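Putative DNA-binding protein (Salmonella choleraesuis, PDB 2HX0) is of unknown function but carries a PCC domain, binds a magnesium ion through a cluster of histidines, and may bind DNA. Local coordinates at residues A[23-28]-A[118-123]; A[50-55]-A[76-81]; A[56-61]-A[111-116]; A[91-96]-A[105-110]. The protein carries 2 engineered substitutions. All coordinates share one frame; numbering follows the deposited sequence.

Contact 1 (A[23-28]-A[118-123]); sequences LRLLPG and LELVIG. Unlike the reference sequence in segment 23-28: Leu23 (reference Phe).
Leu23, Arg24 and Leu25 face Leu120, Glu119 and Leu118 in an antiparallel ladder at one edge of the large β-sheet of the PCC domain, where the chain's outermost strand 15-25 pairs with 113-124. Leu23, which is Phe in the reference sequence, makes a two-way backbone pair with Leu120: its N gives to Leu120 O at 3.0 Å, and Leu120 N returns a bond to Leu23 O at 2.9 Å. Leu25 N reaches Leu118 O at 2.8 Å, but the return bond from Leu118 N to Leu25 O is weak. Leu23, Leu25, Leu118 and Leu120 turn to one face. Leu25 and Leu118 lie side by side and point the same way, with Leu25 CD1 3.8 Å from Leu118 CD2, while Leu25 CG also meets Leu120 CD1 at 4.2 Å. On the other face Arg24 pairs with Glu119, yet their charged ends go elsewhere: Arg24 NE to Thr117 OG1, and the Glu119 carboxylate to Thr84, His91 and Arg132 of the second subunit. The leucine face is roofed by helix 31-42, where Leu23 meets Phe38, Leu25 meets Gln34 and Leu120 meets Leu35; strand 47-56 continues the sheet beyond strand 113-124.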
loop_
_atom_site.group_PDB
_atom_site.type_symbol
_atom_site.label_atom_id
_atom_site.label_comp_id
_atom_site.label_asym_id
_atom_site.label_seq_id
_atom_site.Cartn_x
_atom_site.Cartn_y
_atom_site.Cartn_z
ATOM N N LEU A 23 -2.499 14.740 4.288
ATOM C CA LEU A 23 -2.257 15.959 3.535
ATOM C C LEU A 23 -2.607 15.800 2.074
ATOM O O LEU A 23 -2.705 14.689 1.562
ATOM C CB LEU A 23 -0.801 16.402 3.669
ATOM C CG LEU A 23 0.295 15.439 3.213
ATOM C CD1 LEU A 23 1.527 16.231 2.782
ATOM C CD2 LEU A 23 0.636 14.475 4.342
ATOM N N ARG A 24 -2.815 16.930 1.412
ATOM C CA ARG A 24 -3.150 16.920 0.003
ATOM C C ARG A 24 -2.233 17.880 -0.730
ATOM O O ARG A 24 -2.132 19.048 -0.355
ATOM C CB ARG A 24 -4.595 17.362 -0.205
ATOM C CG ARG A 24 -5.001 17.352 -1.662
ATOM C CD ARG A 24 -5.661 18.649 -2.071
ATOM N NE ARG A 24 -5.709 18.767 -3.525
ATOM C CZ ARG A 24 -6.159 19.833 -4.176
ATOM N NH1 ARG A 24 -6.609 20.885 -3.504
ATOM N NH2 ARG A 24 -6.154 19.849 -5.502
ATOM N N LEU A 25 -1.565 17.391 -1.770
ATOM C CA LEU A 25 -0.676 18.241 -2.553
ATOM C C LEU A 25 -1.470 18.868 -3.692
ATOM O O LEU A 25 -2.468 18.306 -4.152
ATOM C CB LEU A 25 0.499 17.433 -3.097
ATOM C CG LEU A 25 1.354 16.728 -2.032
ATOM C CD1 LEU A 25 2.590 16.150 -2.702
ATOM C CD2 LEU A 25 1.764 17.706 -0.927
ATOM N N LEU A 26 -1.010 20.029 -4.142
ATOM C CA LEU A 26 -1.689 20.787 -5.188
ATOM C C LEU A 26 -1.131 20.624 -6.598
ATOM O O LEU A 26 0.012 20.218 -6.786
ATOM C CB LEU A 26 -1.663 22.275 -4.828
ATOM C CG LEU A 26 -2.169 22.675 -3.440
ATOM C CD1 LEU A 26 -2.063 24.187 -3.284
ATOM C CD2 LEU A 26 -3.602 22.219 -3.260
ATOM N N PRO A 27 -1.946 20.954 -7.613
ATOM C CA PRO A 27 -1.516 20.847 -9.008
ATOM C C PRO A 27 -0.207 21.601 -9.245
ATOM O O PRO A 27 -0.018 22.711 -8.739
ATOM C CB PRO A 27 -2.681 21.469 -9.769
ATOM C CG PRO A 27 -3.864 21.069 -8.934
ATOM C CD PRO A 27 -3.366 21.346 -7.530
ATOM N N GLY A 28 0.697 20.981 -9.996
ATOM C CA GLY A 28 1.965 21.615 -10.308
ATOM C C GLY A 28 3.094 21.405 -9.324
ATOM O O GLY A 28 4.256 21.636 -9.658
ATOM N N LEU A 118 -2.746 14.952 -4.942
ATOM C CA LEU A 118 -2.007 13.815 -4.405
ATOM C C LEU A 118 -2.413 13.772 -2.941
ATOM O O LEU A 118 -2.079 14.667 -2.168
ATOM C CB LEU A 118 -0.490 13.963 -4.534
ATOM C CG LEU A 118 0.158 12.598 -4.247
ATOM C CD1 LEU A 118 -0.157 11.641 -5.399
ATOM C CD2 LEU A 118 1.660 12.737 -4.075
ATOM N N GLU A 119 -3.173 12.744 -2.575
ATOM C CA GLU A 119 -3.652 12.578 -1.208
ATOM C C GLU A 119 -2.738 11.594 -0.509
ATOM O O GLU A 119 -2.489 10.509 -1.019
ATOM C CB GLU A 119 -5.084 12.053 -1.227
ATOM C CG GLU A 119 -6.085 13.058 -1.788
ATOM C CD GLU A 119 -7.460 12.460 -2.025
ATOM O OE1 GLU A 119 -7.880 11.588 -1.235
ATOM O OE2 GLU A 119 -8.131 12.875 -2.995
ATOM N N LEU A 120 -2.250 11.977 0.664
ATOM C CA LEU A 120 -1.325 11.134 1.398
ATOM C C LEU A 120 -1.638 10.972 2.870
ATOM O O LEU A 120 -2.102 11.900 3.524
ATOM C CB LEU A 120 0.087 11.724 1.313
ATOM C CG LEU A 120 0.832 11.819 -0.014
ATOM C CD1 LEU A 120 1.666 13.089 -0.037
ATOM C CD2 LEU A 120 1.713 10.590 -0.184
ATOM N N VAL A 121 -1.388 9.771 3.381
ATOM C CA VAL A 121 -1.513 9.514 4.806
ATOM C C VAL A 121 -0.109 9.031 5.148
ATOM O O VAL A 121 0.345 8.001 4.641
ATOM C CB VAL A 121 -2.532 8.423 5.148
ATOM C CG1 VAL A 121 -2.474 8.135 6.651
ATOM C CG2 VAL A 121 -3.918 8.886 4.779
ATOM N N ILE A 122 0.592 9.803 5.968
ATOM C CA ILE A 122 1.952 9.465 6.348
ATOM C C ILE A 122 2.028 9.045 7.807
ATOM O O ILE A 122 1.501 9.725 8.681
ATOM C CB ILE A 122 2.887 10.670 6.118
ATOM C CG1 ILE A 122 2.909 11.021 4.623
ATOM C CG2 ILE A 122 4.289 10.357 6.638
ATOM C CD1 ILE A 122 1.645 11.569 4.050
ATOM N N GLY A 123 2.673 7.912 8.061
ATOM C CA GLY A 123 2.821 7.443 9.426
ATOM C C GLY A 123 4.199 7.793 9.955
ATOM O O GLY A 123 5.169 7.800 9.202
#

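Contact 2 (A[50-55]-A[76-81])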
loop_
_atom_site.group_PDB
_atom_site.type_symbol
_atom_site.label_atom_id
_atom_site.label_comp_id
_atom_site.label_asym_id
_atom_site.label_seq_id
_atom_site.Cartn_x
_atom_site.Cartn_y
_atom_site.Cartn_z
ATOM N N ALA A 50 1.741 5.520 4.398
ATOM C CA ALA A 50 0.708 4.569 4.795
ATOM C C ALA A 50 -0.447 4.495 3.805
ATOM O O ALA A 50 -1.207 3.530 3.805
ATOM C CB ALA A 50 0.180 4.921 6.191
ATOM N N GLY A 51 -0.581 5.514 2.967
ATOM C CA GLY A 51 -1.650 5.527 1.984
ATOM C C GLY A 51 -1.430 6.654 1.000
ATOM O O GLY A 51 -0.954 7.720 1.380
ATOM N N CYS A 52 -1.759 6.427 -0.268
ATOM C CA CYS A 52 -1.575 7.469 -1.272
ATOM C C CYS A 52 -2.393 7.244 -2.530
ATOM O O CYS A 52 -2.478 6.127 -3.047
ATOM C CB CYS A 52 -0.092 7.583 -1.654
ATOM S SG CYS A 52 0.283 8.855 -2.903
ATOM N N THR A 53 -3.006 8.317 -3.010
ATOM C CA THR A 53 -3.788 8.259 -4.234
ATOM C C THR A 53 -3.691 9.624 -4.888
ATOM O O THR A 53 -3.530 10.630 -4.205
ATOM C CB THR A 53 -5.263 7.925 -3.958
ATOM O OG1 THR A 53 -5.949 7.768 -5.205
ATOM C CG2 THR A 53 -5.929 9.027 -3.157
ATOM N N GLY A 54 -3.776 9.662 -6.211
ATOM C CA GLY A 54 -3.682 10.935 -6.894
ATOM C C GLY A 54 -3.359 10.799 -8.362
ATOM O O GLY A 54 -3.509 9.730 -8.945
ATOM N N SER A 55 -2.888 11.893 -8.950
ATOM C CA SER A 55 -2.563 11.932 -10.367
ATOM C C SER A 55 -1.298 12.739 -10.616
ATOM O O SER A 55 -0.974 13.652 -9.861
ATOM C CB SER A 55 -3.734 12.552 -11.132
ATOM O OG SER A 55 -4.090 13.804 -10.575
ATOM N N PHE A 76 -1.162 10.515 -15.885
ATOM C CA PHE A 76 -1.021 9.304 -15.093
ATOM C C PHE A 76 -1.786 9.325 -13.781
ATOM O O PHE A 76 -2.035 10.382 -13.201
ATOM C CB PHE A 76 0.448 9.053 -14.754
ATOM C CG PHE A 76 1.345 8.914 -15.948
ATOM C CD1 PHE A 76 1.957 10.031 -16.515
ATOM C CD2 PHE A 76 1.611 7.657 -16.482
ATOM C CE1 PHE A 76 2.830 9.894 -17.604
ATOM C CE2 PHE A 76 2.476 7.507 -17.561
ATOM C CZ PHE A 76 3.089 8.630 -18.125
ATOM N N GLU A 77 -2.148 8.136 -13.318
ATOM C CA GLU A 77 -2.821 7.992 -12.038
ATOM C C GLU A 77 -1.797 7.344 -11.127
ATOM O O GLU A 77 -1.053 6.458 -11.556
ATOM C CB GLU A 77 -4.036 7.070 -12.143
ATOM C CG GLU A 77 -5.179 7.635 -12.960
ATOM C CD GLU A 77 -5.776 8.872 -12.332
ATOM O OE1 GLU A 77 -6.332 8.764 -11.220
ATOM O OE2 GLU A 77 -5.689 9.957 -12.945
ATOM N N VAL A 78 -1.735 7.795 -9.882
ATOM C CA VAL A 78 -0.809 7.192 -8.936
ATOM C C VAL A 78 -1.529 5.985 -8.353
ATOM O O VAL A 78 -2.565 6.124 -7.697
ATOM C CB VAL A 78 -0.434 8.159 -7.806
ATOM C CG1 VAL A 78 0.370 7.421 -6.745
ATOM C CG2 VAL A 78 0.376 9.313 -8.367
ATOM N N ILE A 79 -0.989 4.798 -8.601
ATOM C CA ILE A 79 -1.607 3.574 -8.109
ATOM C C ILE A 79 -1.066 3.230 -6.735
ATOM O O ILE A 79 -1.803 2.781 -5.855
ATOM C CB ILE A 79 -1.364 2.411 -9.091
ATOM C CG1 ILE A 79 -2.083 2.706 -10.413
ATOM C CG2 ILE A 79 -1.868 1.099 -8.500
ATOM C CD1 ILE A 79 -2.329 1.597 -11.376
ATOM N N SER A 80 0.228 3.445 -6.553
ATOM C CA SER A 80 0.841 3.193 -5.262
ATOM C C SER A 80 2.144 3.954 -5.126
ATOM O O SER A 80 2.899 4.114 -6.084
ATOM C CB SER A 80 1.089 1.699 -5.052
ATOM O OG SER A 80 2.036 1.198 -5.972
ATOM N N LEU A 81 2.375 4.450 -3.920
ATOM C CA LEU A 81 3.584 5.176 -3.582
ATOM C C LEU A 81 3.930 4.577 -2.234
ATOM O O LEU A 81 3.215 4.780 -1.255
ATOM C CB LEU A 81 3.304 6.674 -3.445
ATOM C CG LEU A 81 4.481 7.470 -2.878
ATOM C CD1 LEU A 81 5.663 7.366 -3.819
ATOM C CD2 LEU A 81 4.068 8.920 -2.683
HETATM O O HOH W 1 -0.244 4.513 -2.603
HETATM O O HOH W 2 -3.734 5.266 -5.322
#
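Gly54 and Ser55 meet Val78 and Glu77 where strands 47-56 and 75-86 run antiparallel in the middle of the PCC-domain sheet. The side chain to follow is Glu77. Its CB leaves the sheet on the same face as Ser55. CG stands anti to the carbonyl carbon (chi1 -68°), and the chain then bends at chi2 (-64°), bringing CD near Gly54 O; CB and CD each pass that oxygen at 4.2 Å. At the tip, OE1 is merely near Gly54 O, two acceptors with no bond between them, while OE2 lies 3.7 Å from Ser55 CB and forms a salt bridge with Arg115. Glu77 is also a magnesium-binding residue, and its side chain is about 3 Å from a metal ion that is not bound to this chain, beside His93 of the second subunit.

The backbone is joined directly by one bond, Val78 N to Gly54 O at 2.8 Å, with the donor above the carbonyl plane. Farther along, Ile79 and Ser80 form a classic bulge opposite Ala95 of strand 89-97, on the far side of 75-86; between 47-56 and 75-86 water fills in for direct bonds. One water gives a proton to Cys52 O at 2.8 Å and accepts from Leu81 N at 2.9 Å. Another lies between Cys52 O and Val78 O, its two protons contested by further acceptors nearby. On the face of Cys52, Val78 and Leu81, Cys52 turns its sulfur anti to its own N and toward Leu81: SG packs 3.8 Å from Leu81 CB and 4.1 Å from Val78 CG1.

Contact 3 (A[56-61]-A[111-116]); sequences LTDVAL and GCTVRT
Leu56, Thr57 and Asp58 run antiparallel to Thr113, Val114 and Arg115 just where both segments turn corners, at 57-58 and at 115-116, so the pairing is short and irregular. Thr57 N bonds Thr113 O at 2.9 Å, and Thr113 N reaches Asp58 O, also at 2.9 Å. The Thr113 hydroxyl sits between its backbone N and carbonyl carbon (chi1 61°), which turns OG1 toward Asp58. There OG1 gives its proton to Asp58 OD2 at 2.8 Å, meeting it from above the carboxylate plane, and accepts from Asp58 N at 3.0 Å. The other carboxylate oxygen, OD1, bonds Thr73. In strand 59-62 Ala60 N gives a nearly straight bond (171°) to the sulfur of Cys112, with SG at 3.3 Å, close for a sulfur acceptor. Leu56 goes to the interior, its CD1 against Cys112 CB and its end near Val31 of helix 31-42. Arg115 crosses Thr57 at about a right angle, with CG 3.4 Å from Thr57 OG1. Its NE then gives a bent bond to Leu56 O at 3.3 Å, an oxygen lying in the guanidinium plane. Held by NE on one strand and by NH2 on Glu77, the guanidinium is fixed in rotation, which suggests that Arg115 acts as a second-shell partner orienting this magnesium-binding carboxylate.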
loop_
_atom_site.group_PDB
_atom_site.type_symbol
_atom_site.label_atom_id
_atom_site.label_comp_id
_atom_site.label_asym_id
_atom_site.label_seq_id
_atom_site.Cartn_x
_atom_site.Cartn_y
_atom_site.Cartn_z
ATOM N N LEU A 56 -0.589 12.397 -11.686
ATOM C CA LEU A 56 0.641 13.093 -12.037
ATOM C C LEU A 56 0.671 13.461 -13.511
ATOM O O LEU A 56 -0.017 12.852 -14.331
ATOM C CB LEU A 56 1.859 12.219 -11.739
ATOM C CG LEU A 56 2.082 11.740 -10.305
ATOM C CD1 LEU A 56 3.244 10.766 -10.280
ATOM C CD2 LEU A 56 2.360 12.928 -9.387
ATOM N N THR A 57 1.482 14.466 -13.824
ATOM C CA THR A 57 1.669 14.930 -15.190
ATOM C C THR A 57 3.076 14.497 -15.590
ATOM O O THR A 57 3.264 13.784 -16.577
ATOM C CB THR A 57 1.544 16.457 -15.276
ATOM O OG1 THR A 57 0.198 16.838 -14.967
ATOM C CG2 THR A 57 1.898 16.949 -16.673
ATOM N N ASP A 58 4.067 14.924 -14.815
ATOM C CA ASP A 58 5.444 14.534 -15.073
ATOM C C ASP A 58 5.777 13.392 -14.124
ATOM O O ASP A 58 5.376 13.407 -12.962
ATOM C CB ASP A 58 6.406 15.698 -14.821
ATOM C CG ASP A 58 6.117 16.893 -15.703
ATOM O OD1 ASP A 58 5.958 16.701 -16.927
ATOM O OD2 ASP A 58 6.052 18.024 -15.177
ATOM N N VAL A 59 6.506 12.404 -14.622
ATOM C CA VAL A 59 6.889 11.264 -13.803
ATOM C C VAL A 59 8.377 10.984 -13.969
ATOM O O VAL A 59 8.890 10.955 -15.088
ATOM C CB VAL A 59 6.092 10.002 -14.198
ATOM C CG1 VAL A 59 6.496 8.837 -13.309
ATOM C CG2 VAL A 59 4.601 10.270 -14.081
ATOM N N ALA A 60 9.061 10.788 -12.848
ATOM C CA ALA A 60 10.489 10.509 -12.844
ATOM C C ALA A 60 10.708 9.189 -12.118
ATOM O O ALA A 60 10.454 9.081 -10.917
ATOM C CB ALA A 60 11.239 11.635 -12.136
ATOM N N LEU A 61 11.171 8.184 -12.855
ATOM C CA LEU A 61 11.406 6.867 -12.284
ATOM C C LEU A 61 12.757 6.297 -12.676
ATOM O O LEU A 61 13.238 6.520 -13.783
ATOM C CB LEU A 61 10.328 5.888 -12.755
ATOM C CG LEU A 61 8.892 6.113 -12.287
ATOM C CD1 LEU A 61 7.962 5.157 -13.019
ATOM C CD2 LEU A 61 8.815 5.899 -10.782
ATOM N N GLY A 111 11.124 14.981 -9.605
ATOM C CA GLY A 111 10.612 15.328 -10.917
ATOM C C GLY A 111 9.172 14.921 -11.176
ATOM O O GLY A 111 8.632 15.206 -12.245
ATOM N N CYS A 112 8.546 14.243 -10.221
ATOM C CA CYS A 112 7.151 13.838 -10.380
ATOM C C CYS A 112 6.296 15.039 -9.999
ATOM O O CYS A 112 6.414 15.558 -8.891
ATOM C CB CYS A 112 6.830 12.662 -9.458
ATOM S SG CYS A 112 7.739 11.168 -9.858
ATOM N N THR A 113 5.439 15.486 -10.910
ATOM C CA THR A 113 4.598 16.644 -10.625
ATOM C C THR A 113 3.116 16.293 -10.562
ATOM O O THR A 113 2.608 15.533 -11.383
ATOM C CB THR A 113 4.809 17.762 -11.668
ATOM O OG1 THR A 113 4.452 17.286 -12.970
ATOM C CG2 THR A 113 6.266 18.201 -11.679
ATOM N N VAL A 114 2.432 16.854 -9.569
ATOM C CA VAL A 114 1.007 16.615 -9.363
ATOM C C VAL A 114 0.154 17.169 -10.501
ATOM O O VAL A 114 0.375 18.287 -10.977
ATOM C CB VAL A 114 0.549 17.251 -8.029
ATOM C CG1 VAL A 114 -0.942 17.027 -7.811
ATOM C CG2 VAL A 114 1.342 16.651 -6.884
ATOM N N ARG A 115 -0.831 16.388 -10.934
ATOM C CA ARG A 115 -1.716 16.821 -12.005
ATOM C C ARG A 115 -2.922 17.535 -11.401
ATOM O O ARG A 115 -3.075 18.745 -11.563
ATOM C CB ARG A 115 -2.160 15.620 -12.847
ATOM C CG ARG A 115 -2.953 15.989 -14.096
ATOM C CD ARG A 115 -2.746 14.954 -15.192
ATOM N NE ARG A 115 -3.152 13.610 -14.787
ATOM C CZ ARG A 115 -4.414 13.209 -14.678
ATOM N NH1 ARG A 115 -5.406 14.050 -14.946
ATOM N NH2 ARG A 115 -4.688 11.966 -14.299
ATOM N N THR A 116 -3.768 16.792 -10.693
ATOM C CA THR A 116 -4.937 17.390 -10.060
ATOM C C THR A 116 -4.832 17.328 -8.541
ATOM O O THR A 116 -5.312 18.225 -7.848
ATOM C CB THR A 116 -6.255 16.696 -10.485
ATOM O OG1 THR A 116 -6.247 15.331 -10.055
ATOM C CG2 THR A 116 -6.425 16.756 -11.995
#

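Contact 4 (A[91-96]-A[105-110]). With MG (magnesium ion), chain B.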
loop_
_atom_site.group_PDB
_atom_site.type_symbol
_atom_site.label_atom_id
_atom_site.label_comp_id
_atom_site.label_asym_id
_atom_site.label_seq_id
_atom_site.Cartn_x
_atom_site.Cartn_y
_atom_site.Cartn_z
ATOM N N HIS A 91 13.383 6.280 0.770
ATOM C CA HIS A 91 13.450 5.181 -0.186
ATOM C C HIS A 91 12.005 4.970 -0.602
ATOM O O HIS A 91 11.239 4.316 0.105
ATOM C CB HIS A 91 14.018 3.912 0.462
ATOM C CG HIS A 91 14.316 2.818 -0.518
ATOM N ND1 HIS A 91 14.885 1.618 -0.149
ATOM C CD2 HIS A 91 14.124 2.746 -1.857
ATOM C CE1 HIS A 91 15.032 0.854 -1.218
ATOM N NE2 HIS A 91 14.579 1.516 -2.268
ATOM N N LEU A 92 11.638 5.537 -1.748
ATOM C CA LEU A 92 10.265 5.453 -2.239
ATOM C C LEU A 92 10.142 4.845 -3.625
ATOM O O LEU A 92 10.937 5.142 -4.511
ATOM C CB LEU A 92 9.646 6.856 -2.259
ATOM C CG LEU A 92 9.682 7.607 -0.924
ATOM C CD1 LEU A 92 9.383 9.080 -1.131
ATOM C CD2 LEU A 92 8.684 6.976 0.022
ATOM N N HIS A 93 9.140 3.992 -3.800
ATOM C CA HIS A 93 8.870 3.365 -5.088
ATOM C C HIS A 93 7.495 3.822 -5.543
ATOM O O HIS A 93 6.587 3.989 -4.730
ATOM C CB HIS A 93 8.928 1.841 -4.972
ATOM C CG HIS A 93 10.322 1.308 -4.862
ATOM N ND1 HIS A 93 10.602 -0.037 -4.758
ATOM C CD2 HIS A 93 11.520 1.942 -4.863
ATOM C CE1 HIS A 93 11.911 -0.211 -4.701
ATOM N NE2 HIS A 93 12.491 0.974 -4.762
ATOM N N LEU A 94 7.349 4.024 -6.847
ATOM C CA LEU A 94 6.101 4.516 -7.410
ATOM C C LEU A 94 5.576 3.667 -8.554
ATOM O O LEU A 94 6.350 3.158 -9.364
ATOM C CB LEU A 94 6.316 5.948 -7.910
ATOM C CG LEU A 94 5.233 6.634 -8.754
ATOM C CD1 LEU A 94 4.014 6.955 -7.904
ATOM C CD2 LEU A 94 5.805 7.915 -9.352
ATOM N N ALA A 95 4.254 3.517 -8.606
ATOM C CA ALA A 95 3.590 2.780 -9.678
ATOM C C ALA A 95 2.496 3.703 -10.215
ATOM O O ALA A 95 1.673 4.208 -9.451
ATOM C CB ALA A 95 2.975 1.483 -9.146
ATOM N N VAL A 96 2.508 3.946 -11.523
ATOM C CA VAL A 96 1.505 4.806 -12.146
ATOM C C VAL A 96 0.802 4.058 -13.275
ATOM O O VAL A 96 1.359 3.119 -13.844
ATOM C CB VAL A 96 2.136 6.092 -12.745
ATOM C CG1 VAL A 96 2.711 6.964 -11.641
ATOM C CG2 VAL A 96 3.214 5.724 -13.753
ATOM N N GLY A 105 6.434 1.015 -13.151
ATOM C CA GLY A 105 6.892 1.132 -11.780
ATOM C C GLY A 105 8.396 1.216 -11.655
ATOM O O GLY A 105 9.134 0.756 -12.526
ATOM N N GLY A 106 8.852 1.809 -10.560
ATOM C CA GLY A 106 10.278 1.929 -10.336
ATOM C C GLY A 106 10.596 2.733 -9.095
ATOM O O GLY A 106 9.710 3.057 -8.303
ATOM N N HIS A 107 11.875 3.041 -8.929
ATOM C CA HIS A 107 12.367 3.826 -7.806
ATOM C C HIS A 107 11.982 5.272 -8.119
ATOM O O HIS A 107 12.341 5.794 -9.176
ATOM C CB HIS A 107 13.891 3.667 -7.730
ATOM C CG HIS A 107 14.530 4.346 -6.559
ATOM N ND1 HIS A 107 14.390 3.893 -5.265
ATOM C CD2 HIS A 107 15.351 5.420 -6.496
ATOM C CE1 HIS A 107 15.100 4.661 -4.454
ATOM N NE2 HIS A 107 15.692 5.594 -5.176
HETATM N N MSE A 108 11.239 5.918 -7.225
HETATM C CA MSE A 108 10.822 7.291 -7.466
HETATM C C MSE A 108 11.982 8.271 -7.347
HETATM O O MSE A 108 12.780 8.197 -6.415
HETATM C CB MSE A 108 9.706 7.691 -6.499
HETATM C CG MSE A 108 9.121 9.057 -6.790
HETATM SE SE MSE A 108 7.510 9.372 -5.783
HETATM C CE MSE A 108 8.246 10.401 -4.329
HETATM N N MSE A 109 12.065 9.185 -8.308
HETATM C CA MSE A 109 13.116 10.196 -8.336
HETATM C C MSE A 109 12.489 11.586 -8.336
HETATM O O MSE A 109 11.291 11.734 -8.562
HETATM C CB MSE A 109 13.959 10.050 -9.607
HETATM C CG MSE A 109 14.663 8.719 -9.770
HETATM SE SE MSE A 109 15.999 8.434 -8.417
HETATM C CE MSE A 109 17.268 9.781 -8.949
ATOM N N PRO A 110 13.294 12.624 -8.070
ATOM C CA PRO A 110 12.736 13.977 -8.075
ATOM C C PRO A 110 12.262 14.307 -9.493
ATOM O O PRO A 110 12.915 13.942 -10.471
ATOM C CB PRO A 110 13.920 14.839 -7.649
ATOM C CG PRO A 110 14.692 13.928 -6.754
ATOM C CD PRO A 110 14.661 12.623 -7.517
HETATM MG MG MG B . 14.604 1.483 -4.446
HETATM O O HOH W 3 13.390 7.143 -3.525
HETATM O O HOH W 4 15.448 -0.839 -3.973
#
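His91 and His93 on one strand and His107 on the other hold a magnesium ion at one end of the β-hairpin formed by strands 89-97 and 103-108; the opposite face of the hairpin is hydrophobic and tightly filled. In that packed part Leu92 and Met108, modelled as selenomethionine, lie side by side and point the same way, with Leu92 CD1 3.6 Å from Met108 CE. Helix 31-42 closes over them through Leu35, Val31 and Phe32. Backbone bonds link the strands: Met108 N to Leu92 O at 2.8 Å, Leu94 N to Gly106 O at 2.9 Å, and a return bond from Gly106 N to Leu94 O. At Gly105 the strands draw together, its CA 4.2 Å from Ala95 CA.

The metal side is more open, with His91 and His107 partly exposed and a water on the ion. His91 NE2 and His93 NE2 each bind the ion at 2.2 Å, whereas His107 ND1 stands off at 2.6 Å and that water completes the modelled set. The rings meet rim to rim rather than stacking: the planes of His91 and His107 are inclined at 59°, with His91 CD2 3.4 Å from His107 CE1. The far nitrogens are steadied by the third subunit, His91 ND1 by Glu119 and His93 ND1 by Val78 O. Four ligands are fewer than the six magnesium usually takes, and three imidazoles are uncommon partners for it, so the site might also suit a transition metal; it lies at a subunit interface, where a neighbouring Glu77 probably approaches the ion.

All four contacts belong to one antiparallel sheet, but they differ in chemistry. Contact 1 is buried leucine packing beneath helix 31-42, with its charges sent to the other face. Contact 2, next to it through the pairing of strands 47-56 and 113-124, is equally buried yet partly bridged by water. Contact 3, only partly buried, shares strand 113-124 with contact 1 and joins corners by polar bonds; its Arg115 salt-bridges Glu77 of contact 2. Contact 4 couples a hydrophobic interior, where Met108 packs on Leu81 of contact 2, to a metal site. Across the trimer, Glu119 of contact 1 and Val78 of contact 2 support histidines of the contact 4 site in a neighbouring subunit.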